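Local coordinates for protein Exo-beta-1,3-glucanase (Streptomyces sp. SirexAA-E, PDB 4PEY) that hydrolyses laminarin and laminarioligosaccharides from their non-reducing ends, producing glucose and laminaribiose, at residues Pro217-Lys222 against Ala238-Ala243; Asp328-Lys333 against Gly359-Asn364; Thr366-Val371 against Thr394-Thr399. The protein carries 1 engineered substitution. One frame throughout, in Å; residues are numbered along the deposited sequence. Where two conformers were deposited one is given.

In the fold
The three contacts follow one another along the chain, each closing before the next opens. Their centres form a tight cluster: contacts 1 and 2 are about 14 Å apart, contacts 1 and 3 about 12 Å, and contacts 2 and 3 about 13 Å. GH55 enzymes are built from two tandem right-handed parallel beta-helices. Contact 1 belongs to the end of the first, where strand pairing turns antiparallel. Contacts 2 and 3 belong to the second and share neighbouring coils. R220 of contact 1 reaches S367 of contact 3, and K239 reaches A363 of contact 2, which ties the two beta-helices together. Contact 3 is the most central, about 8 Å from the chain's centre.

Contact 1: Pro217-Lys222 against Ala238-Ala243; sequences PVSREK and AKRTNA
S219 and R240 are the hydrogen-bonded pair of an antiparallel ladder that runs into a G1 beta bulge. S219 N donates to R240 O at 3.0 Å. R240 N donates back to S219 O at 2.7 Å. Past the non-hydrogen-bonded pair V218 and T241, N242 N donates to P217 O at 2.9 Å, from well above the carbonyl plane. N242 has a positive phi of 50° and, with A243, faces T216; this is the bulge. Both chains turn a corner here.

The side chains of S219 and R240 leave the ladder on the same face. S219 OG stands between the backbone N and the carbonyl carbon (chi1 62°) and packs on A243 CB at 3.3 Å. The same hydroxyl is hydrogen-bonded to D179. R240 NH2 donates to E221 OE2 at 3.1 Å in a salt bridge, and R240 NH1 is hydrogen-bonded to G245 O. OE2 lies in the guanidinium plane, but the carboxylate is turned 61° from it and is met on the anti side of OE2, out of the carboxylate plane. A243 CB covers one face of the guanidinium, toward the rim. A water at the guanidinium edge accepts from R240 NE at 2.8 Å and donates to S219 OG and E221 OE2. R240 thus grips OE2 once directly and once through water. R178 also pairs with OE2, and two arginines would probably keep E221 ionised.

The ladder lies at the end of the first of the two beta-helices of this GH55 enzyme. On its other face R220 crosses K239, with R220 CG 3.9 Å from K239 CA. R220 NH2 goes on to S367 OG and P365 O, and K239 NZ to A363 O, all in the second beta-helix. A second water links E221 N to A238 O, to which it donates at 2.7 Å.

Contact 2: Asp328-Lys333 against Gly359-Asn364; sequences DVDGVK and GDHAAN
H361 CG is anti to its carbonyl carbon (chi1 -53°), and D330 CG is set the same way (chi1 -69°), each beside its own backbone N. The two side chains meet through H361 ND1, which donates to D330 OD1 at 2.6 Å in a nearly straight bond. OD1 lies close to the ring plane and is approached nearly along its own C-O bond. The carboxylate and ring planes are 86° apart. Around the same ring, D328 O lies at the edge, 3.7 Å from H361 CE1, while V329 O sits over one face. A water is hydrogen-bonded to H361 NE2 at 2.8 Å and donates to D328 OD1; D328 OD2 is hydrogen-bonded to S354 OG. With two carboxylates near it, the ring may hold a second proton more readily. An alanine in place of H361 would probably leave D330 OD1 without this N-H donor and open a gap beside D328 O and V329.

Both segments are loops between strands of the second beta-helix. One follows strand 324-326 and the other strand 348-352, neighbours in one parallel sheet, so the contact joins successive coils.

Further along, the N364 amide packs against G331, with N364 OD1 3.4 Å from G331 CA. G331 has positive phi, and a CB on it would clash with N364 ND2. The backbone bond from G331 N to N364 O, 2.8 Å, is weak. Water does much of the remaining bridging. One water donates to D330 OD2 at 2.7 Å and accepts from N364 ND2, which also donates to N304. Another accepts from K333 NZ and donates to N364 OD1. K333 NZ also bonds G331 O at 2.8 Å, folding back within its own loop.

Contact 3: Thr366-Val371 against Thr394-Thr399; sequences TSLQDV and TIIDHT
T366-V371 and T394-T399 pair in parallel on adjacent coils of the second beta-helix; within them the short axes of strands 367-369 and 395-397 are 4.8 Å apart and 7° from parallel. The backbone bonds come first. I395 N donates to T366 O, L368 N to I395 O, and D397 N to L368 O at 2.9 Å. Past these, both chains turn a corner at D370 and H398, each with positive phi, and the bond from D370 N to H398 O is weak.

Apolar packing lies on one face. L368 and I396 point the same way, side by side; I396 has two conformers, so the contact of their CD1 atoms is doubtful in detail. V352, I387 and V389 of other strands pack around them.

Polar side chains pair on the other face and at the corner. Q369 NE2 donates to the anti lone pair of D397 OD2 at 3.0 Å, with OD2 in the amide plane. D397 OD2 also pairs with R178, while OD1 is hydrogen-bonded to Y157 and T431. H398 CG is anti to the backbone N (chi1 -163°), and ND1 donates to D370 OD1 at 2.8 Å. OD1 is met on its anti side, out of the carboxylate plane, and the carboxylate and ring planes are perpendicular. R135 takes D370 OD2 in a salt bridge. Y157 stacks on the H398 ring, and F372 meets it edge-to-face. The H398 side chain is about 6 Å from that of Q130, a substrate-binding residue.

Beyond the corner, T399 OG1 donates to V371 O at 2.7 Å, tilted from the carbonyl plane.

Contact 1: Pro217-Lys222 against Ala238-Ala243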
ATOM      1  N   PRO A 217     -12.133   8.180  -9.637  1.00 12.79           N
ATOM      2  CA  PRO A 217     -12.334   8.073 -11.093  1.00 14.73           C
ATOM      3  C   PRO A 217     -12.587   6.642 -11.553  1.00 14.19           C
ATOM      4  O   PRO A 217     -13.527   6.371 -12.312  1.00 15.40           O
ATOM      5  CB  PRO A 217     -11.022   8.610 -11.671  1.00 16.91           C
ATOM      6  CG  PRO A 217     -10.508   9.540 -10.635  1.00 18.81           C
ATOM      7  CD  PRO A 217     -10.965   9.014  -9.297  1.00 14.90           C
ATOM      8  N   VAL A 218     -11.721   5.739 -11.115  1.00 13.84           N
ATOM      9  CA  VAL A 218     -11.847   4.303 -11.363  0.53 14.26           C
ATOM     10  C   VAL A 218     -11.397   3.564 -10.112  1.00 13.03           C
ATOM     11  O   VAL A 218     -10.380   3.945  -9.528  1.00 14.08           O
ATOM     12  CB  VAL A 218     -10.965   3.822 -12.552  0.53 15.59           C
ATOM     13  CG1 VAL A 218     -11.300   2.386 -12.929  0.53 16.64           C
ATOM     14  CG2 VAL A 218     -11.075   4.754 -13.759  0.53 15.87           C
ATOM     15  N   SER A 219     -12.112   2.521  -9.700  1.00 13.10           N
ATOM     16  CA  SER A 219     -11.587   1.637  -8.674  1.00 12.71           C
ATOM     17  C   SER A 219     -12.118   0.236  -8.914  1.00 12.73           C
ATOM     18  O   SER A 219     -13.154   0.042  -9.562  1.00 14.77           O
ATOM     19  CB  SER A 219     -11.937   2.121  -7.260  1.00 14.00           C
ATOM     20  OG  SER A 219     -13.337   2.154  -7.040  1.00 14.36           O
ATOM     21  N   ARG A 220     -11.378  -0.745  -8.429  1.00 11.89           N
ATOM     22  CA  ARG A 220     -11.805  -2.128  -8.543  1.00 13.06           C
ATOM     23  C   ARG A 220     -11.373  -2.823  -7.273  1.00 12.31           C
ATOM     24  O   ARG A 220     -10.184  -2.894  -6.994  1.00 14.39           O
ATOM     25  CB  ARG A 220     -11.196  -2.798  -9.770  1.00 13.84           C
ATOM     26  CG  ARG A 220     -11.701  -4.220  -9.996  1.00 13.34           C
ATOM     27  CD  ARG A 220     -11.181  -4.764 -11.322  1.00 13.98           C
ATOM     28  NE  ARG A 220      -9.719  -4.843 -11.341  1.00 11.62           N
ATOM     29  CZ  ARG A 220      -8.983  -4.855 -12.456  1.00 10.81           C
ATOM     30  NH1 ARG A 220      -9.568  -4.794 -13.651  1.00 13.07           N
ATOM     31  NH2 ARG A 220      -7.657  -4.926 -12.378  1.00 12.52           N
ATOM     32  N   GLU A 221     -12.326  -3.305  -6.483  1.00 13.05           N
ATOM     33  CA  GLU A 221     -11.953  -3.816  -5.173  1.00 12.47           C
ATOM     34  C   GLU A 221     -11.052  -5.047  -5.286  1.00 12.05           C
ATOM     35  O   GLU A 221     -11.151  -5.854  -6.228  1.00 13.32           O
ATOM     36  CB  GLU A 221     -13.188  -4.120  -4.323  1.00 12.08           C
ATOM     37  CG  GLU A 221     -14.111  -2.918  -4.116  1.00 12.39           C
ATOM     38  CD  GLU A 221     -13.391  -1.657  -3.612  1.00 13.01           C
ATOM     39  OE1 GLU A 221     -12.371  -1.760  -2.895  1.00 13.90           O
ATOM     40  OE2 GLU A 221     -13.865  -0.545  -3.939  1.00 12.70           O
ATOM     41  N   LYS A 222     -10.144  -5.157  -4.325  1.00 11.05           N
ATOM     42  CA  LYS A 222      -9.169  -6.243  -4.296  1.00 11.29           C
ATOM     43  C   LYS A 222      -9.838  -7.612  -4.182  1.00 12.41           C
ATOM     44  O   LYS A 222     -10.761  -7.787  -3.385  1.00 12.55           O
ATOM     45  CB  LYS A 222      -8.208  -6.032  -3.126  1.00 12.84           C
ATOM     46  CG  LYS A 222      -7.041  -6.990  -3.116  1.00 13.61           C
ATOM     47  CD  LYS A 222      -6.209  -6.831  -1.849  1.00 13.93           C
ATOM     48  CE  LYS A 222      -6.939  -7.396  -0.643  1.00 15.88           C
ATOM     49  NZ  LYS A 222      -7.121  -8.896  -0.663  1.00 17.64           N
ATOM     50  N   ALA A 238     -16.037  -6.544  -9.760  1.00 17.08           N
ATOM     51  CA  ALA A 238     -16.049  -5.804 -11.015  1.00 18.53           C
ATOM     52  C   ALA A 238     -15.618  -4.357 -10.767  1.00 16.87           C
ATOM     53  O   ALA A 238     -15.755  -3.845  -9.651  1.00 17.67           O
ATOM     54  CB  ALA A 238     -17.427  -5.839 -11.638  1.00 21.60           C
ATOM     55  N   LYS A 239     -15.117  -3.689 -11.800  1.00 15.95           N
ATOM     56  CA  LYS A 239     -14.657  -2.316 -11.613  1.00 15.34           C
ATOM     57  C   LYS A 239     -15.830  -1.351 -11.509  1.00 15.19           C
ATOM     58  O   LYS A 239     -16.924  -1.605 -12.024  1.00 17.46           O
ATOM     59  CB  LYS A 239     -13.703  -1.890 -12.737  1.00 20.26           C
ATOM     60  CG  LYS A 239     -14.324  -1.279 -13.968  1.00 24.08           C
ATOM     61  CD  LYS A 239     -13.219  -0.739 -14.898  1.00 26.32           C
ATOM     62  CE  LYS A 239     -13.800  -0.010 -16.104  1.00 30.87           C
ATOM     63  NZ  LYS A 239     -14.613  -0.916 -16.955  1.00 34.29           N
ATOM     64  N   ARG A 240     -15.583  -0.255 -10.800  1.00 15.42           N
ATOM     65  CA  ARG A 240     -16.518   0.855 -10.683  1.00 13.95           C
ATOM     66  C   ARG A 240     -15.896   2.111 -11.281  1.00 13.90           C
ATOM     67  O   ARG A 240     -14.713   2.369 -11.093  1.00 18.57           O
ATOM     68  CB  ARG A 240     -16.878   1.110  -9.218  1.00 15.13           C
ATOM     69  CG  ARG A 240     -17.679   0.017  -8.564  1.00 16.11           C
ATOM     70  CD  ARG A 240     -18.245   0.508  -7.244  1.00 18.71           C
ATOM     71  NE  ARG A 240     -17.281   0.458  -6.146  1.00 16.91           N
ATOM     72  CZ  ARG A 240     -17.504   0.984  -4.945  1.00 15.00           C
ATOM     73  NH1 ARG A 240     -18.640   1.640  -4.710  1.00 16.35           N
ATOM     74  NH2 ARG A 240     -16.590   0.880  -3.988  1.00 14.48           N
ATOM     75  N   THR A 241     -16.679   2.893 -12.009  1.00 15.72           N
ATOM     76  CA  THR A 241     -16.202   4.198 -12.455  1.00 17.09           C
ATOM     77  C   THR A 241     -16.939   5.273 -11.667  1.00 17.26           C
ATOM     78  O   THR A 241     -18.122   5.116 -11.356  1.00 18.12           O
ATOM     79  CB  THR A 241     -16.403   4.401 -13.965  1.00 20.36           C
ATOM     80  OG1 THR A 241     -17.796   4.324 -14.269  1.00 25.24           O
ATOM     81  CG2 THR A 241     -15.683   3.320 -14.735  1.00 19.47           C
ATOM     82  N   ASN A 242     -16.229   6.346 -11.325  1.00 16.48           N
ATOM     83  CA  ASN A 242     -16.780   7.388 -10.464  1.00 15.02           C
ATOM     84  C   ASN A 242     -17.403   6.777  -9.211  1.00 15.81           C
ATOM     85  O   ASN A 242     -18.560   7.038  -8.873  1.00 16.80           O
ATOM     86  CB  ASN A 242     -17.797   8.229 -11.231  1.00 17.85           C
ATOM     87  CG  ASN A 242     -17.164   8.966 -12.388  1.00 24.22           C
ATOM     88  OD1 ASN A 242     -16.067   9.511 -12.260  1.00 26.73           O
ATOM     89  ND2 ASN A 242     -17.835   8.966 -13.527  1.00 27.10           N
ATOM     90  N   ALA A 243     -16.608   5.942  -8.548  1.00 14.37           N
ATOM     91  CA  ALA A 243     -17.045   5.190  -7.383  1.00 13.10           C
ATOM     92  C   ALA A 243     -17.300   6.096  -6.184  1.00 13.46           C
ATOM     93  O   ALA A 243     -16.594   7.084  -5.973  1.00 13.26           O
ATOM     94  CB  ALA A 243     -16.007   4.138  -7.032  1.00 13.85           C
TER
HETATM   95  O   HOH W   1     -14.570  -0.241  -6.505  1.00 15.39           O
HETATM   96  O   HOH W   2     -15.037  -2.707  -7.357  1.00 16.10           O

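Contact 2: Asp328-Lys333 against Gly359-Asn364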
ATOM      1  N   ASP A 328       1.634  -7.691 -21.631  1.00 13.15           N
ATOM      2  CA  ASP A 328       0.769  -6.660 -22.199  1.00 13.06           C
ATOM      3  C   ASP A 328      -0.657  -7.174 -22.386  1.00 15.07           C
ATOM      4  O   ASP A 328      -1.181  -7.228 -23.504  1.00 17.80           O
ATOM      5  CB  ASP A 328       1.351  -6.172 -23.524  1.00 13.52           C
ATOM      6  CG  ASP A 328       2.716  -5.560 -23.350  1.00 17.38           C
ATOM      7  OD1 ASP A 328       2.913  -4.855 -22.348  1.00 19.35           O
ATOM      8  OD2 ASP A 328       3.595  -5.796 -24.202  1.00 22.60           O
ATOM      9  N   VAL A 329      -1.266  -7.552 -21.271  1.00 13.26           N
ATOM     10  CA  VAL A 329      -2.581  -8.175 -21.268  1.00 14.32           C
ATOM     11  C   VAL A 329      -3.566  -7.449 -20.352  1.00 12.39           C
ATOM     12  O   VAL A 329      -3.166  -6.747 -19.406  1.00 14.32           O
ATOM     13  CB  VAL A 329      -2.483  -9.666 -20.842  1.00 16.00           C
ATOM     14  CG1 VAL A 329      -1.713 -10.468 -21.883  1.00 16.62           C
ATOM     15  CG2 VAL A 329      -1.824  -9.806 -19.478  1.00 15.84           C
ATOM     16  N   ASP A 330      -4.853  -7.612 -20.649  1.00 13.64           N
ATOM     17  CA  ASP A 330      -5.935  -7.072 -19.825  1.00 12.82           C
ATOM     18  C   ASP A 330      -6.057  -7.770 -18.473  1.00 12.02           C
ATOM     19  O   ASP A 330      -5.772  -8.961 -18.353  1.00 14.19           O
ATOM     20  CB  ASP A 330      -7.299  -7.237 -20.508  1.00 12.94           C
ATOM     21  CG  ASP A 330      -7.496  -6.373 -21.746  1.00 14.99           C
ATOM     22  OD1 ASP A 330      -6.660  -5.520 -22.110  1.00 16.41           O
ATOM     23  OD2 ASP A 330      -8.567  -6.550 -22.350  1.00 17.93           O
ATOM     24  N   GLY A 331      -6.531  -7.032 -17.475  1.00 11.92           N
ATOM     25  CA  GLY A 331      -7.195  -7.622 -16.322  1.00 12.08           C
ATOM     26  C   GLY A 331      -6.387  -8.410 -15.310  1.00 13.02           C
ATOM     27  O   GLY A 331      -6.957  -9.144 -14.505  1.00 12.59           O
ATOM     28  N   VAL A 332      -5.068  -8.271 -15.317  1.00 12.60           N
ATOM     29  CA  VAL A 332      -4.276  -8.984 -14.321  1.00 11.98           C
ATOM     30  C   VAL A 332      -4.447  -8.274 -12.979  1.00 12.07           C
ATOM     31  O   VAL A 332      -4.480  -7.047 -12.924  1.00 12.60           O
ATOM     32  CB  VAL A 332      -2.790  -9.069 -14.743  1.00 11.86           C
ATOM     33  CG1 VAL A 332      -1.897  -9.508 -13.587  1.00 11.36           C
ATOM     34  CG2 VAL A 332      -2.657 -10.032 -15.916  1.00 13.37           C
ATOM     35  N   LYS A 333      -4.604  -9.048 -11.912  1.00 11.47           N
ATOM     36  CA  LYS A 333      -4.858  -8.499 -10.587  1.00 11.67           C
ATOM     37  C   LYS A 333      -3.830  -9.048  -9.615  1.00 11.89           C
ATOM     38  O   LYS A 333      -3.936 -10.193  -9.155  1.00 13.32           O
ATOM     39  CB  LYS A 333      -6.288  -8.833 -10.133  1.00 13.76           C
ATOM     40  CG  LYS A 333      -7.346  -8.316 -11.119  1.00 14.85           C
ATOM     41  CD  LYS A 333      -8.733  -8.919 -10.903  1.00 14.98           C
ATOM     42  CE  LYS A 333      -9.685  -8.551 -12.047  1.00 14.49           C
ATOM     43  NZ  LYS A 333      -9.502  -9.374 -13.292  1.00 14.11           N
ATOM     44  N   GLY A 359      -0.688  -0.596 -26.381  1.00 20.16           N
ATOM     45  CA  GLY A 359      -2.116  -0.868 -26.425  1.00 17.95           C
ATOM     46  C   GLY A 359      -2.868  -0.321 -25.224  1.00 16.18           C
ATOM     47  O   GLY A 359      -2.279   0.021 -24.192  1.00 16.03           O
ATOM     48  N   ASP A 360      -4.187  -0.236 -25.340  1.00 14.72           N
ATOM     49  CA  ASP A 360      -4.976   0.265 -24.227  1.00 13.97           C
ATOM     50  C   ASP A 360      -5.665  -0.883 -23.491  1.00 13.83           C
ATOM     51  O   ASP A 360      -5.881  -1.952 -24.062  1.00 16.03           O
ATOM     52  CB  ASP A 360      -5.979   1.297 -24.732  1.00 19.01           C
ATOM     53  CG  ASP A 360      -5.299   2.420 -25.508  1.00 23.62           C
ATOM     54  OD1 ASP A 360      -4.473   3.135 -24.898  1.00 25.64           O
ATOM     55  OD2 ASP A 360      -5.569   2.574 -26.727  1.00 27.62           O
ATOM     56  N   HIS A 361      -5.971  -0.669 -22.213  1.00 12.91           N
ATOM     57  CA  HIS A 361      -6.633  -1.676 -21.388  1.00 14.14           C
ATOM     58  C   HIS A 361      -7.739  -1.021 -20.573  1.00 14.90           C
ATOM     59  O   HIS A 361      -7.891  -1.311 -19.385  1.00 15.44           O
ATOM     60  CB  HIS A 361      -5.639  -2.369 -20.439  1.00 15.15           C
ATOM     61  CG  HIS A 361      -4.430  -2.940 -21.116  1.00 13.53           C
ATOM     62  ND1 HIS A 361      -4.435  -4.173 -21.734  1.00 15.17           N
ATOM     63  CD2 HIS A 361      -3.174  -2.453 -21.262  1.00 14.33           C
ATOM     64  CE1 HIS A 361      -3.237  -4.419 -22.234  1.00 15.21           C
ATOM     65  NE2 HIS A 361      -2.451  -3.391 -21.961  1.00 15.08           N
ATOM     66  N   ALA A 362      -8.504  -0.127 -21.196  1.00 13.87           N
ATOM     67  CA  ALA A 362      -9.413   0.730 -20.432  1.00 13.76           C
ATOM     68  C   ALA A 362     -10.598  -0.021 -19.823  1.00 14.15           C
ATOM     69  O   ALA A 362     -10.979   0.234 -18.676  1.00 15.69           O
ATOM     70  CB  ALA A 362      -9.915   1.866 -21.300  1.00 15.43           C
ATOM     71  N   ALA A 363     -11.189  -0.941 -20.578  1.00 13.38           N
ATOM     72  CA  ALA A 363     -12.361  -1.641 -20.071  1.00 14.00           C
ATOM     73  C   ALA A 363     -12.002  -2.592 -18.930  1.00 14.29           C
ATOM     74  O   ALA A 363     -12.786  -2.782 -18.002  1.00 17.70           O
ATOM     75  CB  ALA A 363     -13.059  -2.404 -21.202  1.00 15.11           C
ATOM     76  N   ASN A 364     -10.813  -3.178 -18.997  1.00 13.16           N
ATOM     77  CA  ASN A 364     -10.393  -4.211 -18.053  1.00 13.74           C
ATOM     78  C   ASN A 364      -8.905  -4.053 -17.740  1.00 14.16           C
ATOM     79  O   ASN A 364      -8.066  -4.785 -18.272  1.00 14.61           O
ATOM     80  CB  ASN A 364     -10.690  -5.607 -18.628  1.00 15.47           C
ATOM     81  CG  ASN A 364     -10.459  -6.718 -17.627  1.00 16.67           C
ATOM     82  OD1 ASN A 364     -10.434  -6.482 -16.420  1.00 18.10           O
ATOM     83  ND2 ASN A 364     -10.303  -7.942 -18.120  1.00 18.15           N
TER
HETATM   84  O   HOH W   3       0.307  -3.134 -22.093  1.00 21.22           O
HETATM   85  O   HOH W   4      -9.523  -3.755 -21.563  1.00 21.42           O
HETATM   86  O   HOH W   5     -10.519  -8.048 -21.153  1.00 24.69           O
HETATM   87  O   HOH W   6     -11.634  -8.318 -14.817  1.00 22.60           O

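Contact 3: Thr366-Val371 against Thr394-Thr399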
ATOM      1  N   THR A 366      -5.133  -3.748 -15.802  1.00 13.43           N
ATOM      2  CA  THR A 366      -4.337  -4.479 -14.828  1.00 12.01           C
ATOM      3  C   THR A 366      -4.185  -3.611 -13.584  1.00 11.34           C
ATOM      4  O   THR A 366      -4.108  -2.378 -13.687  1.00 12.93           O
ATOM      5  CB  THR A 366      -2.974  -4.875 -15.435  1.00 13.81           C
ATOM      6  OG1 THR A 366      -3.182  -5.988 -16.312  1.00 13.99           O
ATOM      7  CG2 THR A 366      -1.947  -5.268 -14.361  1.00 13.78           C
ATOM      8  N   SER A 367      -4.180  -4.247 -12.411  1.00 11.78           N
ATOM      9  CA  SER A 367      -4.009  -3.519 -11.161  1.00 12.16           C
ATOM     10  C   SER A 367      -2.958  -4.137 -10.251  1.00 11.77           C
ATOM     11  O   SER A 367      -2.736  -5.354 -10.274  1.00 13.68           O
ATOM     12  CB  SER A 367      -5.341  -3.430 -10.402  1.00 15.62           C
ATOM     13  OG  SER A 367      -5.908  -4.720 -10.178  1.00 14.30           O
ATOM     14  N   LEU A 368      -2.308  -3.268  -9.475  1.00 12.04           N
ATOM     15  CA  LEU A 368      -1.489  -3.644  -8.328  1.00 11.27           C
ATOM     16  C   LEU A 368      -2.194  -3.142  -7.080  1.00 11.21           C
ATOM     17  O   LEU A 368      -2.492  -1.951  -6.986  1.00 12.32           O
ATOM     18  CB  LEU A 368      -0.086  -3.031  -8.397  1.00 13.01           C
ATOM     19  CG  LEU A 368       0.788  -3.258  -9.626  1.00 14.36           C
ATOM     20  CD1 LEU A 368       2.141  -2.585  -9.407  1.00 17.01           C
ATOM     21  CD2 LEU A 368       0.963  -4.736  -9.904  1.00 17.19           C
ATOM     22  N   GLN A 369      -2.469  -4.034  -6.132  1.00 10.79           N
ATOM     23  CA  GLN A 369      -3.154  -3.664  -4.892  1.00 10.56           C
ATOM     24  C   GLN A 369      -2.466  -4.278  -3.684  1.00 10.65           C
ATOM     25  O   GLN A 369      -2.221  -5.481  -3.675  1.00 11.22           O
ATOM     26  CB  GLN A 369      -4.614  -4.109  -4.935  1.00 11.68           C
ATOM     27  CG  GLN A 369      -5.439  -3.315  -5.913  1.00 11.87           C
ATOM     28  CD  GLN A 369      -6.842  -3.851  -6.046  1.00 12.93           C
ATOM     29  OE1 GLN A 369      -7.051  -4.961  -6.548  1.00 12.86           O
ATOM     30  NE2 GLN A 369      -7.820  -3.065  -5.598  1.00 12.51           N
ATOM     31  N   ASP A 370      -2.152  -3.466  -2.673  1.00 10.32           N
ATOM     32  CA  ASP A 370      -1.406  -3.962  -1.517  1.00  9.74           C
ATOM     33  C   ASP A 370      -0.177  -4.704  -2.011  1.00 10.45           C
ATOM     34  O   ASP A 370       0.105  -5.826  -1.584  1.00 11.54           O
ATOM     35  CB  ASP A 370      -2.254  -4.881  -0.623  1.00 10.25           C
ATOM     36  CG  ASP A 370      -3.469  -4.180  -0.037  1.00  9.85           C
ATOM     37  OD1 ASP A 370      -3.493  -2.931   0.005  1.00 11.84           O
ATOM     38  OD2 ASP A 370      -4.405  -4.887   0.397  1.00 10.94           O
ATOM     39  N   VAL A 371       0.525  -4.078  -2.946  1.00 10.72           N
ATOM     40  CA  VAL A 371       1.822  -4.552  -3.379  1.00 12.08           C
ATOM     41  C   VAL A 371       2.849  -3.655  -2.708  1.00 10.91           C
ATOM     42  O   VAL A 371       2.824  -2.422  -2.841  1.00 11.78           O
ATOM     43  CB  VAL A 371       1.959  -4.530  -4.911  1.00 12.77           C
ATOM     44  CG1 VAL A 371       3.402  -4.798  -5.332  1.00 14.24           C
ATOM     45  CG2 VAL A 371       1.002  -5.553  -5.525  1.00 12.67           C
ATOM     46  N   THR A 394      -3.336   1.210 -16.242  1.00 12.03           N
ATOM     47  CA  THR A 394      -3.045   0.452 -15.027  1.00 11.79           C
ATOM     48  C   THR A 394      -3.521   1.208 -13.786  1.00 11.59           C
ATOM     49  O   THR A 394      -3.398   2.441 -13.710  1.00 11.50           O
ATOM     50  CB  THR A 394      -1.526   0.152 -14.916  1.00 12.97           C
ATOM     51  OG1 THR A 394      -1.126  -0.650 -16.032  1.00 13.11           O
ATOM     52  CG2 THR A 394      -1.175  -0.584 -13.615  1.00 13.45           C
ATOM     53  N   ILE A 395      -4.072   0.465 -12.827  1.00 10.66           N
ATOM     54  CA  ILE A 395      -4.460   1.023 -11.535  1.00 11.87           C
ATOM     55  C   ILE A 395      -3.492   0.576 -10.458  1.00 11.46           C
ATOM     56  O   ILE A 395      -3.253  -0.621 -10.295  1.00 12.74           O
ATOM     57  CB  ILE A 395      -5.885   0.591 -11.108  1.00 12.79           C
ATOM     58  CG1 ILE A 395      -6.923   1.026 -12.142  1.00 14.16           C
ATOM     59  CG2 ILE A 395      -6.238   1.157  -9.725  1.00 14.09           C
ATOM     60  CD1 ILE A 395      -8.289   0.391 -11.928  1.00 17.72           C
ATOM     61  N   ILE A 396      -2.920   1.540  -9.742  1.00 11.36           N
ATOM     62  CA  ILE A 396      -2.081   1.255  -8.589  0.52 12.03           C
ATOM     63  C   ILE A 396      -2.859   1.693  -7.361  1.00 10.31           C
ATOM     64  O   ILE A 396      -2.947   2.887  -7.073  1.00 12.77           O
ATOM     65  CB  ILE A 396      -0.732   2.001  -8.650  0.52 13.09           C
ATOM     66  CG1 ILE A 396      -0.057   1.789 -10.008  0.52 15.22           C
ATOM     67  CG2 ILE A 396       0.175   1.560  -7.504  0.52 14.99           C
ATOM     68  CD1 ILE A 396       0.294   0.360 -10.291  0.52 15.23           C
ATOM     69  N   ASP A 397      -3.459   0.737  -6.665  1.00 10.48           N
ATOM     70  CA  ASP A 397      -4.362   1.054  -5.560  1.00 11.19           C
ATOM     71  C   ASP A 397      -3.811   0.490  -4.256  1.00 11.56           C
ATOM     72  O   ASP A 397      -4.033  -0.673  -3.920  1.00 11.01           O
ATOM     73  CB  ASP A 397      -5.771   0.525  -5.880  1.00 11.58           C
ATOM     74  CG  ASP A 397      -6.725   0.628  -4.706  1.00 11.68           C
ATOM     75  OD1 ASP A 397      -6.770   1.694  -4.055  1.00 11.88           O
ATOM     76  OD2 ASP A 397      -7.441  -0.363  -4.442  1.00 12.05           O
ATOM     77  N   HIS A 398      -3.105   1.368  -3.543  1.00 10.42           N
ATOM     78  CA  HIS A 398      -2.279   1.097  -2.354  1.00  9.74           C
ATOM     79  C   HIS A 398      -0.978   0.364  -2.641  1.00 10.54           C
ATOM     80  O   HIS A 398      -0.937  -0.861  -2.813  1.00 10.64           O
ATOM     81  CB  HIS A 398      -3.027   0.326  -1.272  1.00  9.75           C
ATOM     82  CG  HIS A 398      -2.348   0.407   0.060  1.00 10.33           C
ATOM     83  ND1 HIS A 398      -2.448  -0.576   1.023  1.00 10.85           N
ATOM     84  CD2 HIS A 398      -1.546   1.368   0.579  1.00 11.60           C
ATOM     85  CE1 HIS A 398      -1.743  -0.215   2.084  1.00 11.47           C
ATOM     86  NE2 HIS A 398      -1.185   0.954   1.840  1.00 11.76           N
ATOM     87  N   THR A 399       0.096   1.140  -2.688  1.00 10.09           N
ATOM     88  CA  THR A 399       1.432   0.573  -2.717  1.00  9.28           C
ATOM     89  C   THR A 399       2.304   1.309  -1.702  1.00  8.78           C
ATOM     90  O   THR A 399       2.071   2.479  -1.407  1.00 10.07           O
ATOM     91  CB  THR A 399       2.054   0.648  -4.135  1.00 10.57           C
ATOM     92  OG1 THR A 399       3.276  -0.088  -4.156  1.00 12.54           O
ATOM     93  CG2 THR A 399       2.330   2.069  -4.547  1.00 11.99           C
TER
HETATM   94  O   HOH W   7      -3.311  -1.902 -17.516  1.00 14.22           O